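Local atomic coordinates of protoporphyrinogen oxidase (PDB entry 3LOV), a protein that probably oxidises coproporphyrinogen III to coproporphyrin III with molecular oxygen, using FAD as cofactor, in the coproporphyrin-dependent route to heme b. Residues E39-K44 / S249-E254. Numbering follows the deposited sequence. Where two conformers were deposited one is given.
Sequences ERLGGK and SEIRLE. With FAD (flavin-adenine dinucleotide), chain B.
The Rossmann-type FAD-binding fold of this member of the flavin-containing amine oxidoreductase family offers a worked example of a cofactor loop packed on a sheet margin: strand 250-252 lies beside strand 31-35, and the loop after strand 31-35 packs against strand 250-252 and the residues that follow it before running on to FAD. The apolar half rests on L41, whose CD2 meets I251 CG2 tip to tip at 3.9 Å and L253 CD2 at the same separation, the two leucines crossing at roughly a right angle. I239 of helix 235-245 and L17 of helix 14-26 also touch this buried leucine. In the other half the chain of E254, bent at chi2, brings OE2 against E39 CB at 3.1 Å, a van der Waals contact. The carboxylates of E39 and E254 come within 4.5 Å (OE1 to OE2) at the exposed edge, where like charges would probably repel mildly.

R40 braces the loop: NH1 gives G43 O a weak in-plane hydrogen bond, and NH2 is hydrogen-bonded to V45 O and salt-bridged to E236. G43 and K44 serve FAD. A beta carbon on G43 would collide with FAD O1A. K44 N donates a nearly straight hydrogen bond (168°) to FAD O1A at 2.9 Å, and NZ another to FAD O2A at 2.9 Å. An alanine at K44 would keep the amide but lose the ammonium, and would probably weaken the grip on this phosphate. Along the same side chain, K44 CD lies 3.4 Å from FAD O2'.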
# COMPACT_ATOMS: atom_id res chain seq x y z
N GLU A 39 12.60 -10.05 -15.43
CA GLU A 39 12.29 -11.39 -15.93
C GLU A 39 10.83 -11.86 -15.78
O GLU A 39 10.53 -12.98 -16.17
CB GLU A 39 13.15 -12.40 -15.18
CG GLU A 39 12.67 -12.67 -13.77
CD GLU A 39 13.17 -11.67 -12.78
OE1 GLU A 39 13.50 -10.52 -13.16
OE2 GLU A 39 13.23 -12.07 -11.60
N ARG A 40 9.95 -11.04 -15.17
CA ARG A 40 8.59 -11.47 -14.78
C ARG A 40 7.66 -10.29 -14.76
O ARG A 40 8.09 -9.17 -14.63
CB ARG A 40 8.58 -12.12 -13.39
CG ARG A 40 8.92 -11.13 -12.23
CD ARG A 40 9.00 -11.83 -10.88
NE ARG A 40 7.69 -12.23 -10.39
CZ ARG A 40 6.81 -11.44 -9.77
NH1 ARG A 40 7.06 -10.17 -9.53
NH2 ARG A 40 5.65 -11.95 -9.40
N LEU A 41 6.36 -10.56 -14.92
CA LEU A 41 5.31 -9.58 -14.72
C LEU A 41 4.94 -9.59 -13.23
O LEU A 41 5.31 -10.51 -12.52
CB LEU A 41 4.07 -9.95 -15.55
CG LEU A 41 4.21 -9.97 -17.06
CD1 LEU A 41 2.92 -10.52 -17.71
CD2 LEU A 41 4.58 -8.57 -17.53
N GLY A 42 4.27 -8.55 -12.75
CA GLY A 42 3.78 -8.55 -11.37
C GLY A 42 4.27 -7.44 -10.47
O GLY A 42 3.55 -7.01 -9.54
N GLY A 43 5.47 -6.96 -10.76
CA GLY A 43 6.03 -5.87 -9.99
C GLY A 43 6.17 -6.34 -8.56
O GLY A 43 6.71 -7.42 -8.29
N LYS A 44 5.64 -5.55 -7.64
CA LYS A 44 5.68 -5.92 -6.21
C LYS A 44 4.84 -7.14 -5.79
O LYS A 44 5.02 -7.68 -4.70
CB LYS A 44 5.21 -4.70 -5.41
CG LYS A 44 6.18 -3.52 -5.47
CD LYS A 44 5.49 -2.22 -5.04
CE LYS A 44 6.36 -0.98 -4.99
NZ LYS A 44 7.38 -0.77 -6.03
N SER A 249 -2.19 -7.71 -27.01
CA SER A 249 -1.05 -6.95 -26.47
C SER A 249 0.23 -7.76 -26.53
O SER A 249 0.23 -8.91 -26.14
CB SER A 249 -1.33 -6.61 -25.01
OG SER A 249 -2.46 -5.78 -24.89
N GLU A 250 1.29 -7.17 -27.03
CA GLU A 250 2.59 -7.84 -27.05
C GLU A 250 3.37 -7.52 -25.77
O GLU A 250 3.63 -6.37 -25.48
CB GLU A 250 3.39 -7.39 -28.25
CG GLU A 250 4.59 -8.30 -28.53
CD GLU A 250 5.69 -7.61 -29.30
OE1 GLU A 250 5.44 -6.53 -29.88
OE2 GLU A 250 6.82 -8.15 -29.34
N ILE A 251 3.74 -8.56 -25.00
CA ILE A 251 4.45 -8.37 -23.73
C ILE A 251 5.93 -8.63 -23.98
O ILE A 251 6.28 -9.74 -24.35
CB ILE A 251 4.02 -9.39 -22.62
CG1 ILE A 251 2.50 -9.42 -22.37
CG2 ILE A 251 4.82 -9.14 -21.35
CD1 ILE A 251 2.00 -8.51 -21.40
N ARG A 252 6.79 -7.64 -23.73
CA ARG A 252 8.24 -7.88 -23.86
C ARG A 252 8.90 -7.88 -22.49
O ARG A 252 9.00 -6.85 -21.84
CB ARG A 252 8.91 -6.82 -24.75
CG ARG A 252 8.21 -6.50 -26.10
CD ARG A 252 9.00 -6.94 -27.32
NE ARG A 252 10.27 -6.23 -27.47
CZ ARG A 252 10.42 -5.06 -28.09
NH1 ARG A 252 9.38 -4.41 -28.62
NH2 ARG A 252 11.64 -4.51 -28.15
N LEU A 253 9.35 -9.04 -22.04
CA LEU A 253 10.06 -9.11 -20.77
C LEU A 253 11.54 -8.74 -21.00
O LEU A 253 12.00 -8.67 -22.14
CB LEU A 253 9.95 -10.51 -20.17
CG LEU A 253 8.58 -11.03 -19.78
CD1 LEU A 253 8.71 -12.51 -19.36
CD2 LEU A 253 7.91 -10.16 -18.68
N GLU A 254 12.26 -8.53 -19.93
CA GLU A 254 13.67 -8.19 -19.99
C GLU A 254 13.92 -7.08 -21.00
O GLU A 254 14.88 -7.14 -21.73
CB GLU A 254 14.51 -9.44 -20.36
CG GLU A 254 14.41 -10.59 -19.39
CD GLU A 254 15.22 -10.44 -18.10
OE1 GLU A 254 15.85 -9.39 -17.88
OE2 GLU A 254 15.23 -11.37 -17.28
PA FAD B . 5.27 -1.94 -9.37
O1A FAD B . 4.60 -3.14 -8.77
O2A FAD B . 6.45 -1.37 -8.69
O5B FAD B . 5.66 -2.29 -10.87
C5B FAD B . 6.57 -1.52 -11.62
C4B FAD B . 7.02 -2.37 -12.81
O4B FAD B . 7.78 -1.57 -13.73
C3B FAD B . 7.87 -3.53 -12.35
O3B FAD B . 7.48 -4.75 -12.97
C2B FAD B . 9.25 -3.07 -12.78
O2B FAD B . 10.10 -4.12 -13.10
C1B FAD B . 8.97 -2.25 -14.02
N9A FAD B . 10.01 -1.28 -14.39
C8A FAD B . 10.85 -0.50 -13.62
N7A FAD B . 11.64 0.26 -14.43
C5A FAD B . 11.30 -0.04 -15.72
C6A FAD B . 11.74 0.42 -16.97
N6A FAD B . 12.67 1.37 -17.06
N1A FAD B . 11.18 -0.09 -18.13
C2A FAD B . 10.17 -1.02 -18.06
N3A FAD B . 9.72 -1.46 -16.83
C4A FAD B . 10.29 -0.99 -15.70
N1 FAD B . -1.31 -2.47 -1.61
C2 FAD B . -2.49 -3.04 -1.21
O2 FAD B . -3.55 -2.75 -1.77
N3 FAD B . -2.49 -3.92 -0.15
C4 FAD B . -1.36 -4.23 0.52
O4 FAD B . -1.43 -5.05 1.42
C4X FAD B . -0.17 -3.65 0.16
N5 FAD B . 1.00 -4.00 0.82
C5X FAD B . 2.20 -3.41 0.41
C6 FAD B . 3.38 -3.72 1.09
C7 FAD B . 4.60 -3.13 0.69
C7M FAD B . 5.87 -3.47 1.41
C8 FAD B . 4.63 -2.25 -0.41
C8M FAD B . 5.92 -1.58 -0.86
C9 FAD B . 3.46 -1.95 -1.09
C9A FAD B . 2.23 -2.51 -0.69
N10 FAD B . 1.05 -2.21 -1.38
C10 FAD B . -0.15 -2.78 -0.94
C1' FAD B . 0.99 -1.25 -2.55
C2' FAD B . 1.05 -2.07 -3.86
O2' FAD B . 2.27 -2.72 -3.91
C3' FAD B . 0.91 -1.20 -5.12
O3' FAD B . -0.46 -0.83 -5.18
C4' FAD B . 1.25 -1.90 -6.46
O4' FAD B . 2.12 -3.01 -6.38
C5' FAD B . 1.91 -0.94 -7.43
O5' FAD B . 2.06 -1.58 -8.67
P FAD B . 2.67 -0.77 -9.88
O1P FAD B . 2.22 0.66 -9.90
O2P FAD B . 2.57 -1.50 -11.20
O3P FAD B . 4.27 -0.70 -9.52